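ABC transporter, substrate-binding protein (Clostridium perfringens, PDB 4EDP) probably binds a solute outside the cell membrane and delivers it to an ABC transporter for import. Local coordinates at residues 104-109 and 268-272; 116-120 and 284-289. All coordinates share one frame; numbering follows the deposited sequence.

Interaction 1 (104-109 and 268-272). With ACT (acetate ion), chain H.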
loop_
_atom_site.group_PDB
_atom_site.type_symbol
_atom_site.label_atom_id
_atom_site.label_comp_id
_atom_site.label_asym_id
_atom_site.label_seq_id
_atom_site.Cartn_x
_atom_site.Cartn_y
_atom_site.Cartn_z
ATOM N N GLY A 104 7.292 5.007 19.552
ATOM C CA GLY A 104 8.518 5.739 19.849
ATOM C C GLY A 104 9.782 5.031 19.419
ATOM O O GLY A 104 10.860 5.316 19.946
ATOM N N ILE A 105 9.644 4.141 18.439
ATOM C CA ILE A 105 10.749 3.332 17.922
ATOM C C ILE A 105 11.589 3.975 16.834
ATOM O O ILE A 105 12.746 3.595 16.637
ATOM C CB ILE A 105 10.199 2.042 17.272
ATOM C CG1 ILE A 105 9.274 1.314 18.244
ATOM C CG2 ILE A 105 11.341 1.138 16.796
ATOM C CD1 ILE A 105 9.914 1.041 19.575
ATOM N N PHE A 106 11.011 4.948 16.139
ATOM C CA PHE A 106 11.658 5.573 14.990
ATOM C C PHE A 106 11.961 7.053 15.172
ATOM O O PHE A 106 11.232 7.772 15.841
ATOM C CB PHE A 106 10.771 5.443 13.743
ATOM C CG PHE A 106 10.363 4.031 13.415
ATOM C CD1 PHE A 106 11.301 3.013 13.398
ATOM C CD2 PHE A 106 9.070 3.745 13.011
ATOM C CE1 PHE A 106 10.936 1.720 13.073
ATOM C CE2 PHE A 106 8.697 2.443 12.673
ATOM C CZ PHE A 106 9.637 1.437 12.702
ATOM N N ASP A 107 13.024 7.506 14.533
ATOM C CA ASP A 107 13.387 8.908 14.607
ATOM C C ASP A 107 12.620 9.823 13.669
ATOM O O ASP A 107 12.304 9.435 12.538
ATOM C CB ASP A 107 14.840 9.114 14.145
ATOM C CG ASP A 107 15.866 8.949 15.233
ATOM O OD1 ASP A 107 15.520 8.721 16.414
ATOM O OD2 ASP A 107 17.052 9.109 14.879
ATOM N N LYS A 108 12.314 11.036 14.131
ATOM C CA LYS A 108 11.705 12.042 13.261
ATOM C C LYS A 108 12.920 12.426 12.402
ATOM O O LYS A 108 13.979 12.753 12.939
ATOM C CB LYS A 108 11.157 13.225 14.061
ATOM C CG LYS A 108 10.388 14.255 13.233
ATOM C CD LYS A 108 9.987 15.442 14.092
ATOM C CE LYS A 108 9.229 16.516 13.310
ATOM N NZ LYS A 108 7.881 16.072 12.880
ATOM N N LEU A 109 12.782 12.385 11.083
ATOM C CA LEU A 109 13.931 12.594 10.198
ATOM C C LEU A 109 14.296 14.001 9.781
ATOM O O LEU A 109 13.434 14.847 9.580
ATOM C CB LEU A 109 13.741 11.758 8.945
ATOM C CG LEU A 109 13.552 10.245 9.131
ATOM C CD1 LEU A 109 13.457 9.582 7.747
ATOM C CD2 LEU A 109 14.699 9.634 9.958
ATOM N N ASN A 268 12.060 3.625 7.722
ATOM C CA ASN A 268 12.347 4.402 8.922
ATOM C C ASN A 268 13.714 4.099 9.513
ATOM O O ASN A 268 14.278 3.004 9.303
ATOM C CB ASN A 268 11.284 4.094 9.980
ATOM C CG ASN A 268 10.055 4.905 9.795
ATOM O OD1 ASN A 268 10.005 6.052 10.246
ATOM N ND2 ASN A 268 9.027 4.318 9.152
ATOM N N ILE A 269 14.246 5.069 10.242
ATOM C CA ILE A 269 15.495 4.894 10.952
ATOM C C ILE A 269 15.162 4.587 12.410
ATOM O O ILE A 269 14.437 5.333 13.070
ATOM C CB ILE A 269 16.404 6.150 10.903
ATOM C CG1 ILE A 269 16.817 6.456 9.463
ATOM C CG2 ILE A 269 17.654 5.921 11.760
ATOM C CD1 ILE A 269 17.771 7.663 9.313
ATOM N N ASN A 270 15.669 3.469 12.913
ATOM C CA ASN A 270 15.410 3.104 14.306
ATOM C C ASN A 270 16.127 4.030 15.276
ATOM O O ASN A 270 17.284 4.376 15.099
ATOM C CB ASN A 270 15.759 1.647 14.581
ATOM C CG ASN A 270 14.923 0.713 13.784
ATOM O OD1 ASN A 270 14.924 0.769 12.549
ATOM N ND2 ASN A 270 14.198 -0.177 14.471
ATOM N N LYS A 271 15.394 4.450 16.291
ATOM C CA LYS A 271 15.900 5.382 17.278
ATOM C C LYS A 271 17.139 4.850 18.010
ATOM O O LYS A 271 18.028 5.629 18.371
ATOM C CB LYS A 271 14.765 5.725 18.247
ATOM C CG LYS A 271 15.077 6.812 19.238
ATOM C CD LYS A 271 13.825 7.213 20.021
ATOM C CE LYS A 271 12.783 7.863 19.127
ATOM N NZ LYS A 271 11.555 8.241 19.890
ATOM N N ASN A 272 17.226 3.531 18.178
ATOM C CA ASN A 272 18.355 2.924 18.883
ATOM C C ASN A 272 19.575 2.683 17.966
ATOM O O ASN A 272 20.626 2.234 18.422
ATOM C CB ASN A 272 17.895 1.611 19.547
ATOM C CG ASN A 272 18.868 1.097 20.603
ATOM O OD1 ASN A 272 19.447 1.873 21.362
ATOM N ND2 ASN A 272 19.023 -0.226 20.677
HETATM C C ACT H . 8.227 9.903 18.782
HETATM O O ACT H . 8.898 10.493 17.910
HETATM O OXT ACT H . 8.877 9.504 19.769
HETATM C CH3 ACT H . 6.743 9.687 18.664
HETATM O O HOH W 1 14.422 1.995 18.216
HETATM O O HOH W 2 12.486 7.280 10.725
#
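Lys271 N donates to Ile105 O over 2.8 Å, in a bond that is almost straight at 176°. Asp107 N returns a bond to Ile269 O at 3.0 Å. Together they bridge the backbones of Phe106 and Asn270. Lys271 also reaches back with its side chain. CG leaves anti to the backbone N (chi1 -173°) and the chain bends at chi3, which brings NZ within 3.0 Å of Gly104 O. NZ approaches from above that carbonyl plane and also binds an acetate ion, probably from the crystallisation liquor. Gly104 directly follows helix 94-103, and its positive phi belongs to a Schellman motif there. Water 2 ties Asp107 O to Asn268 OD1 and Ile269 N. Asn268 OD1 has a further donor, Gly133 N. Asp107 OD2 forms a salt bridge with Lys276 NZ, while Asp107 OD1 touches Lys271 CG at 3.4 Å. The contact belongs to a periplasmic-binding-protein-type fold: it joins strand 262-269 and the residues after it to the loop leaving helix 94-103. Next to the bridge, Asn268 CB sits over the centre of one face of the Phe106 ring, 3.6 Å from the centroid, in a CH-pi contact. The Asn268 amide is stacked on the ring, with the planes only 12° apart. Farther along, Leu109 CD2 meets Ile269 CD1 at 3.7 Å, and both side chains also pack on Tyr280 of helix 276-286.

Interaction 2 (116-120 and 284-289)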
loop_
_atom_site.group_PDB
_atom_site.type_symbol
_atom_site.label_atom_id
_atom_site.label_comp_id
_atom_site.label_asym_id
_atom_site.label_seq_id
_atom_site.Cartn_x
_atom_site.Cartn_y
_atom_site.Cartn_z
ATOM N N ASN A 116 17.046 13.559 -2.085
ATOM C CA ASN A 116 16.230 12.880 -3.099
ATOM C C ASN A 116 14.745 12.900 -2.800
ATOM O O ASN A 116 13.937 12.671 -3.688
ATOM C CB ASN A 116 16.736 11.455 -3.376
ATOM C CG ASN A 116 18.028 11.462 -4.190
ATOM O OD1 ASN A 116 18.259 12.404 -4.965
ATOM N ND2 ASN A 116 18.867 10.418 -4.042
ATOM N N ALA A 117 14.385 13.166 -1.548
ATOM C CA ALA A 117 12.977 13.314 -1.183
ATOM C C ALA A 117 12.325 14.457 -1.981
ATOM O O ALA A 117 11.087 14.479 -2.135
ATOM C CB ALA A 117 12.818 13.542 0.323
ATOM N N SER A 118 13.128 15.385 -2.502
ATOM C CA SER A 118 12.597 16.496 -3.310
ATOM C C SER A 118 11.990 15.987 -4.612
ATOM O O SER A 118 11.163 16.672 -5.227
ATOM C CB SER A 118 13.669 17.546 -3.631
ATOM O OG SER A 118 14.628 17.077 -4.589
ATOM N N GLU A 119 12.379 14.785 -5.021
ATOM C CA GLU A 119 11.899 14.216 -6.277
ATOM C C GLU A 119 10.640 13.350 -6.136
ATOM O O GLU A 119 10.114 12.854 -7.124
ATOM C CB GLU A 119 13.051 13.444 -6.949
ATOM C CG GLU A 119 14.206 14.358 -7.327
ATOM C CD GLU A 119 15.431 13.645 -7.891
ATOM O OE1 GLU A 119 15.418 12.421 -8.147
ATOM O OE2 GLU A 119 16.440 14.343 -8.069
ATOM N N MET A 120 10.131 13.204 -4.919
ATOM C CA MET A 120 8.938 12.407 -4.675
ATOM C C MET A 120 7.719 13.077 -5.294
ATOM O O MET A 120 7.662 14.312 -5.384
ATOM C CB MET A 120 8.741 12.202 -3.165
ATOM C CG MET A 120 9.804 11.243 -2.559
ATOM S SD MET A 120 9.885 11.172 -0.754
ATOM C CE MET A 120 8.346 10.308 -0.368
ATOM N N ASN A 284 18.267 7.932 1.272
ATOM C CA ASN A 284 18.468 8.827 0.137
ATOM C C ASN A 284 18.746 8.021 -1.135
ATOM O O ASN A 284 18.245 8.341 -2.219
ATOM C CB ASN A 284 19.603 9.812 0.409
ATOM C CG ASN A 284 19.677 10.902 -0.629
ATOM O OD1 ASN A 284 18.698 11.601 -0.883
ATOM N ND2 ASN A 284 20.846 11.072 -1.220
ATOM N N TYR A 285 19.527 6.953 -0.995
ATOM C CA TYR A 285 19.826 6.049 -2.099
ATOM C C TYR A 285 18.565 5.331 -2.594
ATOM O O TYR A 285 18.319 5.253 -3.813
ATOM C CB TYR A 285 20.890 5.053 -1.622
ATOM C CG TYR A 285 21.079 3.786 -2.419
ATOM C CD1 TYR A 285 21.898 3.749 -3.549
ATOM C CD2 TYR A 285 20.507 2.600 -1.988
ATOM C CE1 TYR A 285 22.100 2.549 -4.265
ATOM C CE2 TYR A 285 20.697 1.411 -2.685
ATOM C CZ TYR A 285 21.490 1.397 -3.821
ATOM O OH TYR A 285 21.667 0.209 -4.499
ATOM N N ALA A 286 17.749 4.841 -1.657
ATOM C CA ALA A 286 16.514 4.118 -2.016
ATOM C C ALA A 286 15.516 4.994 -2.805
ATOM O O ALA A 286 14.713 4.480 -3.601
ATOM C CB ALA A 286 15.849 3.532 -0.763
ATOM N N LEU A 287 15.602 6.308 -2.590
ATOM C CA LEU A 287 14.740 7.283 -3.246
ATOM C C LEU A 287 15.342 7.830 -4.537
ATOM O O LEU A 287 14.665 8.547 -5.262
ATOM C CB LEU A 287 14.434 8.463 -2.294
ATOM C CG LEU A 287 13.607 8.170 -1.032
ATOM C CD1 LEU A 287 13.428 9.418 -0.101
ATOM C CD2 LEU A 287 12.255 7.601 -1.414
ATOM N N SER A 288 16.589 7.470 -4.837
ATOM C CA SER A 288 17.259 7.972 -6.038
ATOM C C SER A 288 16.582 7.472 -7.316
ATOM O O SER A 288 15.996 6.388 -7.353
ATOM C CB SER A 288 18.748 7.598 -6.047
ATOM O OG SER A 288 18.968 6.201 -6.197
ATOM N N LYS A 289 16.696 8.265 -8.373
ATOM C CA LYS A 289 16.097 7.926 -9.654
ATOM C C LYS A 289 16.575 6.555 -10.153
ATOM O O LYS A 289 15.769 5.744 -10.591
ATOM C CB LYS A 289 16.418 9.028 -10.662
ATOM C CG LYS A 289 15.981 8.761 -12.110
ATOM C CD LYS A 289 16.401 9.940 -13.015
ATOM C CE LYS A 289 16.153 9.671 -14.489
ATOM N NZ LYS A 289 16.964 8.506 -14.969
HETATM O O HOH W 3 12.373 10.285 -4.785
HETATM O O HOH W 4 17.726 11.020 -8.088
#
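Asn116 and Asn284 meet with their side chains crossed at about a right angle, yet their amide planes are only 15° apart. Each side chain bonds to the other residue's backbone. Asn284 OD1 accepts from Asn116 N at 2.8 Å, with the donor nearly in line with the C=O bond. In return, Asn116 ND2 donates to Asn284 O, also at 2.8 Å, and this bond is straight at 179°. The acceptor lies in the plane of the Asn116 amide, but the donor stands above the carbonyl plane of Asn284. A chi1 of -170° turns CG of Asn284 away from its own N, and OD1 reaches Asn116. The contact sets residues 116-119 of a 3-10 segment against the junction between helices 276-286 and 289-299. Ser288 is the N-cap of the second helix; its OG donates to Tyr285 O and makes a weak bond with Val291 N. Asn116 ND2 passes 3.5 Å from Ser288 CB. Beside the amides, Leu287 points at the turn: its CB lies 3.9 Å from Asn116 CB, and its CD1 lies near Ala117 and 4.0 Å from Met120 SD. Two waters bridge the segments. Water 3 donates to Asn116 O and Leu287 O. Water 4 accepts from Lys289 N and donates to Glu119 OE1. Asn305 ND2 bonds to Glu119 OE1 and Leu287 O, bringing a third part of the chain to the same place.

Interactions 1 and 2 have centres 19 Å apart, and their nearest atoms are about 8 Å apart, so they do not touch. Both join the chain between helices 94-103 and 125-130 to a later region that runs from strand 262-269 through helix 276-286. The order is 104-109, 116-120, 268-272, 284-289, so the two pairings alternate along the chain. Interaction 1 involves the strand and the residues just after it, and interaction 2 the last part of the helix that follows and the residues beyond. More than 140 residues separate the early pair of segments from the late pair. The two contacts thus bring distant parts of the sequence together at two places within one solute-binding-protein family region.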